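Secretion activator protein, hypothetical (Brucella abortus bv. 1 str. 9-941, PDB 7DNP) is an autolysin of the type IV secretion system, a muramidase whose lysozyme-like part, present here, probably cleaves the glycan strands of peptidoglycan. Local coordinates at residues Glu67-Lys72 and Ser93-Ala98; Thr86-Ile91 and Thr156-Arg161; Val99-Lys104 and Cys135-Ala140; Ser41-Arg46 and Lys58-Asp63. All blocks are in the same frame, centred on the assembly; numbering follows the deposited sequence.

How the interactions relate
Interaction 4 comes first along the chain: it joins helix 37-44 to the start of helix 58-70 and closes a short loop of 11 residues. The far end of helix 58-70 then opens interaction 1, which closes on the turn into helix 95-106. Before that happens, 86-91 has already begun interaction 2, so interactions 1 and 2 cross. Interaction 2 waits for helix 148-170, and interaction 3, between helices 95-106 and 127-142, is nested inside its long loop. Interactions 1 and 2 both touch the bound muropeptide. Interactions 2 and 3 share a salt bridge, D88 to R138, while interactions 3 and 4 lie on opposite sides of the chain's centre.

Interaction 1: residues Glu67-Lys72 and Ser93-Ala98; sequences ENYWNK and SGPARA. With H9U ((2R)-2-[[(2S)-2-[[(2R)-2-[(2R,3S,4R,5R,6S)-5-acetamido-3-[(2S,3R,4R,5S,6R)-3-acetamido-6-(hydroxymethyl)-4,5-bis(oxidanyl)oxan-2-yl]oxy-2-(hydroxymethyl)-6-oxidanyl-oxan-4-yl]oxypropanoyl]amino]propanoyl]amino]pentanedioic acid), chain B.
P95 lays its ring against N68, Y69 and K72 together. Its CG sits 3.3 Å from the backbone O of N68, and its CB packs against K72 CB at 3.7 Å. Beyond CB the K72 chain bends away, and K72 NZ hydrogen-bonds N68 OD1 at 3.0 Å, standing above the carbonyl plane (71° out of it). The Y69 ring crosses the proline at a slant, with CD1 4.0 Å from P95 CG. Y69 points its other end at the ligand: with CG anti to its own carbonyl carbon (chi1 -69°), the phenol extends past the proline and its OH meets O06 of H9U in the plane of the ring. Y69 OH and H9U O06 are 2.5 Å apart, so short that the exact length is doubtful; the same hydroxyl is also hydrogen-bonded to T39. This is one wall of the muropeptide pocket in a lysozyme-like fold, built where helix 82-93 turns into helix 95-106. The turn is made by G94, which has positive phi (95°) and takes the N-cap position of the second helix. G94 CA lies 3.3 Å from H9U O07. Next to it, S93 OG approaches H9U O13 at 3.0 Å, a possible hydrogen bond.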
# COMPACT_ATOMS: atom_id res chain seq x y z
N GLU A 67 -9.38 -7.06 -1.43
CA GLU A 67 -9.20 -8.27 -0.62
C GLU A 67 -7.75 -8.48 -0.21
O GLU A 67 -7.47 -8.90 0.92
CB GLU A 67 -9.69 -9.50 -1.38
CG GLU A 67 -11.17 -9.51 -1.68
CD GLU A 67 -12.01 -9.46 -0.42
OE1 GLU A 67 -11.55 -9.99 0.62
OE2 GLU A 67 -13.12 -8.89 -0.47
N ASN A 68 -6.80 -8.24 -1.11
CA ASN A 68 -5.43 -8.64 -0.86
C ASN A 68 -4.54 -7.50 -0.41
O ASN A 68 -3.35 -7.71 -0.17
CB ASN A 68 -4.84 -9.30 -2.11
CG ASN A 68 -5.24 -10.76 -2.22
OD1 ASN A 68 -5.98 -11.27 -1.37
ND2 ASN A 68 -4.75 -11.44 -3.24
N TYR A 69 -5.08 -6.29 -0.27
CA TYR A 69 -4.27 -5.18 0.20
C TYR A 69 -5.00 -4.43 1.30
O TYR A 69 -4.57 -4.46 2.45
CB TYR A 69 -3.88 -4.28 -0.98
CG TYR A 69 -2.91 -4.99 -1.91
CD1 TYR A 69 -1.55 -4.98 -1.65
CD2 TYR A 69 -3.37 -5.71 -3.00
CE1 TYR A 69 -0.66 -5.65 -2.48
CE2 TYR A 69 -2.49 -6.39 -3.83
CZ TYR A 69 -1.14 -6.35 -3.56
OH TYR A 69 -0.26 -7.02 -4.39
N TRP A 70 -6.12 -3.80 0.96
CA TRP A 70 -6.93 -3.08 1.95
C TRP A 70 -7.31 -3.99 3.12
O TRP A 70 -7.09 -3.64 4.29
CB TRP A 70 -8.18 -2.50 1.28
CG TRP A 70 -9.10 -1.77 2.20
CD1 TRP A 70 -10.29 -2.22 2.69
CD2 TRP A 70 -8.92 -0.45 2.73
NE1 TRP A 70 -10.86 -1.26 3.50
CE2 TRP A 70 -10.04 -0.16 3.53
CE3 TRP A 70 -7.92 0.52 2.60
CZ2 TRP A 70 -10.19 1.05 4.21
CZ3 TRP A 70 -8.07 1.72 3.27
CH2 TRP A 70 -9.19 1.98 4.07
N ASN A 71 -7.89 -5.16 2.84
CA ASN A 71 -8.31 -6.05 3.92
C ASN A 71 -7.12 -6.64 4.67
O ASN A 71 -7.21 -6.91 5.87
CB ASN A 71 -9.21 -7.16 3.39
CG ASN A 71 -10.61 -6.68 3.07
OD1 ASN A 71 -11.02 -5.61 3.52
ND2 ASN A 71 -11.35 -7.47 2.31
N LYS A 72 -5.99 -6.86 3.99
CA LYS A 72 -4.83 -7.45 4.64
C LYS A 72 -4.07 -6.47 5.52
O LYS A 72 -3.17 -6.89 6.27
CB LYS A 72 -3.88 -8.06 3.59
CG LYS A 72 -4.51 -9.22 2.85
CD LYS A 72 -3.54 -10.39 2.69
CE LYS A 72 -4.30 -11.69 2.39
NZ LYS A 72 -4.27 -12.06 0.95
N SER A 93 4.92 -2.58 -1.51
CA SER A 93 5.89 -3.50 -0.92
C SER A 93 5.24 -4.72 -0.29
O SER A 93 5.94 -5.51 0.35
CB SER A 93 6.74 -2.77 0.13
OG SER A 93 7.35 -1.61 -0.41
N GLY A 94 3.93 -4.89 -0.42
CA GLY A 94 3.26 -6.02 0.16
C GLY A 94 2.67 -5.71 1.52
O GLY A 94 3.23 -4.93 2.30
N PRO A 95 1.52 -6.32 1.83
CA PRO A 95 0.85 -6.03 3.11
C PRO A 95 1.66 -6.41 4.33
O PRO A 95 1.56 -5.74 5.36
CB PRO A 95 -0.44 -6.85 3.03
CG PRO A 95 -0.60 -7.20 1.60
CD PRO A 95 0.77 -7.29 1.02
N ALA A 96 2.45 -7.49 4.25
CA ALA A 96 3.22 -7.91 5.42
C ALA A 96 4.27 -6.88 5.80
O ALA A 96 4.40 -6.51 6.97
CB ALA A 96 3.86 -9.28 5.17
N ARG A 97 5.03 -6.40 4.81
CA ARG A 97 6.07 -5.41 5.09
C ARG A 97 5.48 -4.10 5.58
O ARG A 97 6.05 -3.44 6.47
CB ARG A 97 6.92 -5.19 3.84
CG ARG A 97 7.83 -3.96 3.89
CD ARG A 97 8.93 -4.10 4.93
NE ARG A 97 9.51 -5.44 4.93
CZ ARG A 97 10.02 -6.03 6.00
NH1 ARG A 97 10.03 -5.40 7.17
NH2 ARG A 97 10.52 -7.26 5.91
N ALA A 98 4.34 -3.69 5.03
CA ALA A 98 3.71 -2.45 5.47
C ALA A 98 3.23 -2.57 6.91
O ALA A 98 3.47 -1.68 7.73
CB ALA A 98 2.55 -2.09 4.54
C22 H9U B . 4.92 -2.87 -7.20
C24 H9U B . 6.65 -1.42 -8.15
C26 H9U B . 3.87 -2.13 -8.07
C28 H9U B . 5.61 -0.78 -9.10
C23 H9U B . 6.28 -2.80 -7.79
C25 H9U B . 4.46 -4.69 -5.76
C27 H9U B . 3.26 -5.64 -5.55
C29 H9U B . 3.28 -6.23 -4.19
C30 H9U B . 4.58 -6.86 -3.88
C31 H9U B . 5.71 -5.83 -4.03
C32 H9U B . 8.43 -3.85 -7.14
C33 H9U B . 2.60 -1.96 -7.30
C34 H9U B . 7.03 -6.43 -3.66
C35 H9U B . 8.97 -0.42 -8.34
C36 H9U B . 9.43 -3.43 -6.06
C37 H9U B . 0.89 -5.18 -6.58
C38 H9U B . 8.37 -5.37 -7.24
C39 H9U B . 9.84 -2.24 -3.87
C40 H9U B . 10.33 -0.32 -9.03
C41 H9U B . -0.33 -4.27 -6.58
C42 H9U B . 9.94 -3.40 -2.89
C43 H9U B . 11.08 -5.58 -2.24
C44 H9U B . 9.28 -1.03 -3.15
C45 H9U B . 10.32 -6.77 -2.83
C46 H9U B . 12.55 -5.98 -2.12
C47 H9U B . 12.83 -6.65 -0.78
C48 H9U B . 14.31 -7.00 -0.64
N18 H9U B . 7.97 -1.34 -8.84
N19 H9U B . 1.99 -4.85 -5.68
N20 H9U B . 8.92 -2.66 -4.92
N21 H9U B . 10.95 -4.44 -3.14
O01 H9U B . 4.53 -4.26 -7.08
O02 H9U B . 4.29 -0.79 -8.49
O03 H9U B . 5.73 -5.34 -5.41
O04 H9U B . 7.19 -3.32 -6.74
O05 H9U B . 5.56 -1.50 -10.26
O06 H9U B . 2.19 -7.22 -4.04
O07 H9U B . 4.57 -7.35 -2.52
O08 H9U B . 1.75 -1.18 -8.10
O09 H9U B . 7.31 -7.51 -4.51
O10 H9U B . 8.74 0.26 -7.40
O11 H9U B . 10.57 -3.70 -6.15
O12 H9U B . 0.92 -6.13 -7.30
O13 H9U B . 9.21 -3.45 -1.96
O14 H9U B . 9.74 -7.58 -2.06
O15 H9U B . 10.28 -6.92 -4.08
O16 H9U B . 15.11 -6.70 -1.56
O17 H9U B . 14.72 -7.58 0.40

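Interaction 2: residues Thr86-Ile91 and Thr156-Arg161; sequences TLDFAI and TSRVSR. With H9U ((2R)-2-[[(2S)-2-[[(2R)-2-[(2R,3S,4R,5R,6S)-5-acetamido-3-[(2S,3R,4R,5S,6R)-3-acetamido-6-(hydroxymethyl)-4,5-bis(oxidanyl)oxan-2-yl]oxy-2-(hydroxymethyl)-6-oxidanyl-oxan-4-yl]oxypropanoyl]amino]propanoyl]amino]pentanedioic acid), chain B.
The guanidinium of R158 presents its edge to D88 and I91: CG and OD2 of the aspartate and CG2 of the isoleucine all lie near its plane. The carboxylate is not flat against it, since the two planes are turned 52° from each other. R158 still grips D88 side-on with two nitrogens. NE reaches OD2 at 3.1 Å, nearly in the guanidinium plane and on the syn lone pair, with an N-H...O angle of 161°. NH2 reaches OD1, also at 3.1 Å, but comes in from above the carboxylate plane. R158 runs extended from CG to NE and D88 sets CG anti to its backbone N (chi1 -172°), which brings the two together from opposite directions. The guanidinium of R161 has the backbone O of R158 over one face, offset toward the rim, and its own salt bridge is with D16. D88 has a second partner, R138 of helix 127-142, which also salt-bridges OD2, so two arginines converge on one buried carboxylate and probably hold it fixed. I91 CG2 stands 3.9 Å from R158 NH2. On the ligand side, I91 O takes the N-H of H9U N19 at 2.7 Å, an acetamido group held by the backbone. Helix 82-93 thus contributes I91, with H92 and S93 at its end, to the H9U pocket of this lysozyme-clan fold, probably the glycan-binding cleft.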
# COMPACT_ATOMS: atom_id res chain seq x y z
N THR A 86 -0.93 3.16 5.14
CA THR A 86 -0.59 1.74 5.21
C THR A 86 -0.96 1.03 3.92
O THR A 86 -0.22 0.15 3.45
CB THR A 86 -1.30 1.11 6.41
OG1 THR A 86 -0.94 1.84 7.59
CG2 THR A 86 -0.90 -0.34 6.57
N LEU A 87 -2.09 1.41 3.31
CA LEU A 87 -2.51 0.80 2.05
C LEU A 87 -1.50 1.03 0.94
O LEU A 87 -1.14 0.10 0.21
CB LEU A 87 -3.89 1.33 1.64
CG LEU A 87 -4.37 0.98 0.23
CD1 LEU A 87 -4.60 -0.52 0.09
CD2 LEU A 87 -5.63 1.76 -0.11
N ASP A 88 -1.03 2.27 0.78
CA ASP A 88 -0.10 2.52 -0.32
C ASP A 88 1.21 1.79 -0.11
O ASP A 88 1.76 1.22 -1.07
CB ASP A 88 0.16 4.02 -0.49
CG ASP A 88 0.97 4.30 -1.74
OD1 ASP A 88 0.38 4.28 -2.83
OD2 ASP A 88 2.20 4.49 -1.63
N PHE A 89 1.74 1.79 1.11
CA PHE A 89 2.91 0.98 1.44
C PHE A 89 2.65 -0.48 1.11
O PHE A 89 3.50 -1.16 0.51
CB PHE A 89 3.25 1.18 2.93
CG PHE A 89 4.67 0.80 3.32
CD1 PHE A 89 5.50 0.11 2.46
CD2 PHE A 89 5.15 1.14 4.58
CE1 PHE A 89 6.79 -0.24 2.84
CE2 PHE A 89 6.43 0.80 4.96
CZ PHE A 89 7.26 0.11 4.09
N ALA A 90 1.46 -0.98 1.46
CA ALA A 90 1.11 -2.37 1.15
C ALA A 90 1.08 -2.61 -0.35
O ALA A 90 1.52 -3.67 -0.82
CB ALA A 90 -0.24 -2.72 1.78
N ILE A 91 0.56 -1.66 -1.12
CA ILE A 91 0.51 -1.85 -2.57
C ILE A 91 1.92 -1.92 -3.14
O ILE A 91 2.22 -2.75 -4.01
CB ILE A 91 -0.31 -0.72 -3.23
CG1 ILE A 91 -1.79 -0.88 -2.90
CG2 ILE A 91 -0.08 -0.70 -4.74
CD1 ILE A 91 -2.64 0.31 -3.32
N THR A 156 10.68 8.55 -3.53
CA THR A 156 10.61 9.66 -2.58
C THR A 156 9.43 10.57 -2.89
O THR A 156 8.71 11.00 -1.99
CB THR A 156 11.92 10.45 -2.61
OG1 THR A 156 13.00 9.57 -2.26
CG2 THR A 156 11.88 11.60 -1.62
N SER A 157 9.20 10.84 -4.18
CA SER A 157 8.07 11.67 -4.57
C SER A 157 6.75 10.98 -4.29
O SER A 157 5.78 11.62 -3.86
CB SER A 157 8.21 12.04 -6.05
OG SER A 157 7.07 12.74 -6.52
N ARG A 158 6.69 9.66 -4.50
CA ARG A 158 5.48 8.90 -4.21
C ARG A 158 5.13 8.97 -2.72
O ARG A 158 3.97 9.20 -2.36
CB ARG A 158 5.64 7.45 -4.65
CG ARG A 158 4.55 6.52 -4.15
CD ARG A 158 4.72 5.11 -4.71
NE ARG A 158 3.57 4.27 -4.38
CZ ARG A 158 3.21 3.20 -5.08
NH1 ARG A 158 3.91 2.83 -6.15
NH2 ARG A 158 2.15 2.49 -4.72
N VAL A 159 6.12 8.77 -1.85
CA VAL A 159 5.85 8.79 -0.41
C VAL A 159 5.37 10.17 0.02
O VAL A 159 4.45 10.30 0.84
CB VAL A 159 7.09 8.35 0.38
CG1 VAL A 159 6.82 8.43 1.88
CG2 VAL A 159 7.50 6.94 0.00
N SER A 160 5.97 11.22 -0.54
CA SER A 160 5.56 12.58 -0.20
C SER A 160 4.09 12.82 -0.54
O SER A 160 3.35 13.41 0.25
CB SER A 160 6.45 13.59 -0.92
OG SER A 160 6.09 14.92 -0.58
N ARG A 161 3.65 12.35 -1.71
CA ARG A 161 2.25 12.54 -2.10
C ARG A 161 1.32 11.71 -1.23
O ARG A 161 0.21 12.15 -0.89
CB ARG A 161 2.06 12.18 -3.57
CG ARG A 161 0.74 12.65 -4.14
CD ARG A 161 0.18 11.65 -5.15
NE ARG A 161 1.21 11.11 -6.03
CZ ARG A 161 1.55 9.83 -6.07
NH1 ARG A 161 0.95 8.95 -5.28
NH2 ARG A 161 2.50 9.42 -6.91
C22 H9U B . 4.92 -2.87 -7.20
C24 H9U B . 6.65 -1.42 -8.15
C26 H9U B . 3.87 -2.13 -8.07
C28 H9U B . 5.61 -0.78 -9.10
C23 H9U B . 6.28 -2.80 -7.79
C25 H9U B . 4.46 -4.69 -5.76
C27 H9U B . 3.26 -5.64 -5.55
C29 H9U B . 3.28 -6.23 -4.19
C30 H9U B . 4.58 -6.86 -3.88
C31 H9U B . 5.71 -5.83 -4.03
C32 H9U B . 8.43 -3.85 -7.14
C33 H9U B . 2.60 -1.96 -7.30
C34 H9U B . 7.03 -6.43 -3.66
C35 H9U B . 8.97 -0.42 -8.34
C36 H9U B . 9.43 -3.43 -6.06
C37 H9U B . 0.89 -5.18 -6.58
C38 H9U B . 8.37 -5.37 -7.24
C39 H9U B . 9.84 -2.24 -3.87
C40 H9U B . 10.33 -0.32 -9.03
C41 H9U B . -0.33 -4.27 -6.58
C42 H9U B . 9.94 -3.40 -2.89
C43 H9U B . 11.08 -5.58 -2.24
C44 H9U B . 9.28 -1.03 -3.15
C45 H9U B . 10.32 -6.77 -2.83
C46 H9U B . 12.55 -5.98 -2.12
C47 H9U B . 12.83 -6.65 -0.78
C48 H9U B . 14.31 -7.00 -0.64
N18 H9U B . 7.97 -1.34 -8.84
N19 H9U B . 1.99 -4.85 -5.68
N20 H9U B . 8.92 -2.66 -4.92
N21 H9U B . 10.95 -4.44 -3.14
O01 H9U B . 4.53 -4.26 -7.08
O02 H9U B . 4.29 -0.79 -8.49
O03 H9U B . 5.73 -5.34 -5.41
O04 H9U B . 7.19 -3.32 -6.74
O05 H9U B . 5.56 -1.50 -10.26
O06 H9U B . 2.19 -7.22 -4.04
O07 H9U B . 4.57 -7.35 -2.52
O08 H9U B . 1.75 -1.18 -8.10
O09 H9U B . 7.31 -7.51 -4.51
O10 H9U B . 8.74 0.26 -7.40
O11 H9U B . 10.57 -3.70 -6.15
O12 H9U B . 0.92 -6.13 -7.30
O13 H9U B . 9.21 -3.45 -1.96
O14 H9U B . 9.74 -7.58 -2.06
O15 H9U B . 10.28 -6.92 -4.08
O16 H9U B . 15.11 -6.70 -1.56
O17 H9U B . 14.72 -7.58 0.40

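Interaction 3: residues Val99-Lys104 and Cys135-Ala140; sequences VKMLQK and CDARLA
M101 and A137 are the nearest pair of the two segments, their CA atoms 6.9 Å apart, and they join helix 95-106 to helix 127-142. The tight part is small: CG of M101 lies 3.6 Å from CB of A137, and M101 SD follows at 4.1 Å from the same A137 CB. That sulfur, M101 SD, is also 4.1 Å from the backbone O of A137. The methionine gets there by folding up. Its chi1 of -148° is well off the usual staggered position, and the chain then bends at both chi2 and chi3, so that CG and SD lie along the alanine while M101 CE swings back and ends 5.7 Å from A137 CB. On its inner side M101 is backed by F89 of helix 82-93 and by L134, and this is the buried flank of the contact. Beside it R138, fully extended, carries its guanidinium away from segment 99-104 to D88.

The outer flank is much looser. K104, an exposed residue, points its CB toward the other helix, but its nearest side-chain atom, K104 CD, is still 5.5 Å from A137 CB. Only about 98 Å² is buried between the two segments, and no hydrogen bond crosses between them. The small side chain of A137 probably helps the backbones come this near. Between these segments the contact is apolar, the CG methylene and SD of M101 against the A137 methyl, so it rests on close fit and not on directional bonds.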
# COMPACT_ATOMS: atom_id res chain seq x y z
N VAL A 99 2.57 -3.69 7.25
CA VAL A 99 2.07 -3.88 8.61
C VAL A 99 3.23 -4.04 9.59
O VAL A 99 3.16 -3.55 10.73
CB VAL A 99 1.10 -5.07 8.66
CG1 VAL A 99 0.72 -5.40 10.10
CG2 VAL A 99 -0.16 -4.76 7.86
N LYS A 100 4.31 -4.71 9.17
CA LYS A 100 5.48 -4.84 10.03
C LYS A 100 6.06 -3.47 10.39
O LYS A 100 6.46 -3.23 11.53
CB LYS A 100 6.55 -5.70 9.35
CG LYS A 100 6.30 -7.19 9.42
CD LYS A 100 7.36 -7.96 8.64
CE LYS A 100 7.09 -9.45 8.67
NZ LYS A 100 8.28 -10.24 8.22
N MET A 101 6.09 -2.55 9.42
CA MET A 101 6.61 -1.21 9.69
C MET A 101 5.65 -0.41 10.56
O MET A 101 6.08 0.37 11.41
CB MET A 101 6.89 -0.49 8.38
CG MET A 101 8.07 0.48 8.45
SD MET A 101 9.66 -0.34 8.74
CE MET A 101 9.57 -1.68 7.55
N LEU A 102 4.34 -0.58 10.34
CA LEU A 102 3.37 0.06 11.23
C LEU A 102 3.52 -0.46 12.65
O LEU A 102 3.41 0.31 13.61
CB LEU A 102 1.95 -0.17 10.71
CG LEU A 102 0.83 0.30 11.65
CD1 LEU A 102 0.80 1.82 11.72
CD2 LEU A 102 -0.53 -0.24 11.22
N GLN A 103 3.79 -1.76 12.79
CA GLN A 103 4.00 -2.34 14.11
C GLN A 103 5.27 -1.79 14.75
O GLN A 103 5.29 -1.51 15.95
CB GLN A 103 4.03 -3.87 13.99
CG GLN A 103 2.63 -4.47 13.73
CD GLN A 103 2.65 -5.90 13.22
OE1 GLN A 103 3.55 -6.31 12.48
NE2 GLN A 103 1.63 -6.67 13.60
N LYS A 104 6.33 -1.62 13.96
CA LYS A 104 7.55 -1.00 14.46
C LYS A 104 7.28 0.42 14.96
O LYS A 104 7.79 0.82 16.01
CB LYS A 104 8.62 -1.00 13.37
CG LYS A 104 10.01 -0.58 13.83
CD LYS A 104 10.96 -0.43 12.65
CE LYS A 104 12.41 -0.39 13.09
NZ LYS A 104 13.31 0.08 11.99
N CYS A 135 5.61 6.93 7.24
CA CYS A 135 6.18 7.36 5.97
C CYS A 135 7.69 7.57 6.08
O CYS A 135 8.44 7.28 5.13
CB CYS A 135 5.47 8.62 5.48
SG CYS A 135 3.74 8.32 4.97
N ASP A 136 8.17 8.06 7.23
CA ASP A 136 9.61 8.17 7.45
C ASP A 136 10.26 6.80 7.49
O ASP A 136 11.30 6.57 6.86
CB ASP A 136 9.90 8.91 8.77
CG ASP A 136 9.62 10.40 8.70
OD1 ASP A 136 9.39 10.95 7.60
OD2 ASP A 136 9.61 11.02 9.78
N ALA A 137 9.67 5.87 8.25
CA ALA A 137 10.20 4.52 8.33
C ALA A 137 10.18 3.82 6.97
O ALA A 137 11.04 2.99 6.69
CB ALA A 137 9.40 3.71 9.35
N ARG A 138 9.21 4.16 6.13
CA ARG A 138 9.17 3.60 4.78
C ARG A 138 10.34 4.11 3.95
O ARG A 138 11.00 3.33 3.25
CB ARG A 138 7.83 3.95 4.12
CG ARG A 138 7.67 3.47 2.69
CD ARG A 138 6.30 3.88 2.17
NE ARG A 138 6.07 3.42 0.80
CZ ARG A 138 4.98 3.72 0.10
NH1 ARG A 138 4.03 4.47 0.65
NH2 ARG A 138 4.85 3.28 -1.14
N LEU A 139 10.60 5.41 4.01
CA LEU A 139 11.73 5.99 3.28
C LEU A 139 13.05 5.39 3.75
O LEU A 139 13.92 5.06 2.93
CB LEU A 139 11.75 7.51 3.46
CG LEU A 139 10.85 8.31 2.52
CD1 LEU A 139 10.66 9.73 3.04
CD2 LEU A 139 11.44 8.33 1.12
N ALA A 140 13.23 5.25 5.06
CA ALA A 140 14.46 4.67 5.59
C ALA A 140 14.62 3.23 5.13
O ALA A 140 15.74 2.78 4.85
CB ALA A 140 14.46 4.75 7.12

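Interaction 4: residues Ser41-Arg46 and Lys58-Asp63; sequences SAWEGR and KTKATD
The backbones stay well apart, W43 CA and K60 CA, the nearest such pair, being 9.3 Å from each other, and helix 37-44 is about to end at G45, which turns off with positive phi. The side chains therefore do the bridging. The indole of W43, with CG anti to its backbone N (chi1 -170°), reaches over to helix 58-70 and lies obliquely to what it meets there. Its CH2 is 3.7 Å from the backbone O of D63, and CZ2 is 3.9 Å from D63 CB. At the pyrrole end, W43 NE1 is 4.0 Å from K60 CG, so the lysine's aliphatic stem runs past the ring. The ring and the D63 carboxylate are close to parallel, 22° apart, but that carboxylate pairs with R66. K60 then bends at chi3 (-85°) toward E44. K60 NZ lies 2.5 Å from E44 OE2, a salt bridge whose very short length is doubtful, and approaches from above the carboxylate plane. The same E44 OE2 lies at the edge of the indole, 3.4 Å from W43 CD1. Further along, the ring also touches I64, E67 and N68. This is surface helix-helix packing in the glycosyl hydrolase 108 region of a lysozyme-like fold, a tryptophan of helix 37-44 laid against helix 58-70, beside the E44-K60 ion pair.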
# COMPACT_ATOMS: atom_id res chain seq x y z
N SER A 41 -1.17 -13.96 -10.32
CA SER A 41 -1.00 -15.41 -10.16
C SER A 41 -1.57 -15.88 -8.82
O SER A 41 -2.25 -16.91 -8.75
CB SER A 41 0.48 -15.77 -10.29
OG SER A 41 0.90 -15.63 -11.63
N ALA A 42 -1.31 -15.12 -7.75
CA ALA A 42 -1.85 -15.46 -6.44
C ALA A 42 -3.38 -15.43 -6.45
O ALA A 42 -4.02 -16.23 -5.76
CB ALA A 42 -1.31 -14.50 -5.39
N TRP A 43 -3.97 -14.50 -7.20
CA TRP A 43 -5.42 -14.44 -7.28
C TRP A 43 -5.99 -15.62 -8.06
O TRP A 43 -6.97 -16.23 -7.64
CB TRP A 43 -5.86 -13.12 -7.92
CG TRP A 43 -7.33 -12.86 -7.84
CD1 TRP A 43 -8.26 -13.13 -8.80
CD2 TRP A 43 -8.03 -12.30 -6.74
NE1 TRP A 43 -9.51 -12.76 -8.36
CE2 TRP A 43 -9.40 -12.24 -7.10
CE3 TRP A 43 -7.65 -11.83 -5.47
CZ2 TRP A 43 -10.37 -11.73 -6.24
CZ3 TRP A 43 -8.62 -11.32 -4.64
CH2 TRP A 43 -9.96 -11.28 -5.02
N GLU A 44 -5.36 -15.96 -9.19
CA GLU A 44 -5.86 -17.00 -10.08
C GLU A 44 -5.50 -18.41 -9.62
O GLU A 44 -6.06 -19.38 -10.16
CB GLU A 44 -5.33 -16.78 -11.50
CG GLU A 44 -5.88 -15.54 -12.18
CD GLU A 44 -7.39 -15.61 -12.37
OE1 GLU A 44 -7.86 -16.48 -13.14
OE2 GLU A 44 -8.10 -14.81 -11.74
N GLY A 45 -4.59 -18.57 -8.67
CA GLY A 45 -4.20 -19.91 -8.24
C GLY A 45 -3.32 -20.65 -9.22
O GLY A 45 -3.31 -21.89 -9.21
N ARG A 46 -2.60 -19.93 -10.07
CA ARG A 46 -1.71 -20.52 -11.07
C ARG A 46 -0.85 -19.40 -11.64
O ARG A 46 -1.24 -18.23 -11.62
CB ARG A 46 -2.50 -21.21 -12.19
CG ARG A 46 -3.76 -20.45 -12.62
CD ARG A 46 -4.30 -20.96 -13.95
NE ARG A 46 -3.38 -20.69 -15.04
CZ ARG A 46 -3.42 -19.60 -15.81
NH1 ARG A 46 -4.36 -18.69 -15.61
NH2 ARG A 46 -2.53 -19.43 -16.78
N LYS A 58 -10.56 -3.89 -14.78
CA LYS A 58 -10.55 -3.02 -13.61
C LYS A 58 -11.35 -3.62 -12.46
O LYS A 58 -11.00 -3.42 -11.29
CB LYS A 58 -11.09 -1.64 -13.98
CG LYS A 58 -10.94 -0.59 -12.89
CD LYS A 58 -11.32 0.81 -13.38
CE LYS A 58 -11.01 1.86 -12.33
NZ LYS A 58 -11.59 3.20 -12.68
N THR A 59 -12.42 -4.36 -12.76
CA THR A 59 -13.19 -5.01 -11.70
C THR A 59 -12.33 -6.00 -10.93
O THR A 59 -12.35 -6.03 -9.70
CB THR A 59 -14.42 -5.71 -12.29
OG1 THR A 59 -15.34 -4.73 -12.77
CG2 THR A 59 -15.11 -6.56 -11.22
N LYS A 60 -11.57 -6.84 -11.64
CA LYS A 60 -10.73 -7.80 -10.94
C LYS A 60 -9.60 -7.10 -10.20
O LYS A 60 -9.26 -7.48 -9.08
CB LYS A 60 -10.17 -8.84 -11.91
CG LYS A 60 -9.45 -9.99 -11.19
CD LYS A 60 -8.88 -11.01 -12.15
CE LYS A 60 -9.92 -12.05 -12.53
NZ LYS A 60 -9.28 -13.17 -13.29
N ALA A 61 -9.00 -6.07 -10.81
CA ALA A 61 -7.99 -5.28 -10.11
C ALA A 61 -8.55 -4.69 -8.83
O ALA A 61 -7.88 -4.68 -7.79
CB ALA A 61 -7.45 -4.18 -11.03
N THR A 62 -9.79 -4.20 -8.88
CA THR A 62 -10.40 -3.63 -7.68
C THR A 62 -10.62 -4.70 -6.61
O THR A 62 -10.39 -4.45 -5.42
CB THR A 62 -11.72 -2.94 -8.04
OG1 THR A 62 -11.47 -1.94 -9.04
CG2 THR A 62 -12.32 -2.26 -6.81
N ASP A 63 -11.07 -5.90 -7.01
CA ASP A 63 -11.22 -6.97 -6.02
C ASP A 63 -9.88 -7.34 -5.41
O ASP A 63 -9.80 -7.63 -4.21
CB ASP A 63 -11.86 -8.20 -6.66
CG ASP A 63 -13.26 -7.94 -7.18
OD1 ASP A 63 -13.97 -7.09 -6.61
OD2 ASP A 63 -13.66 -8.61 -8.16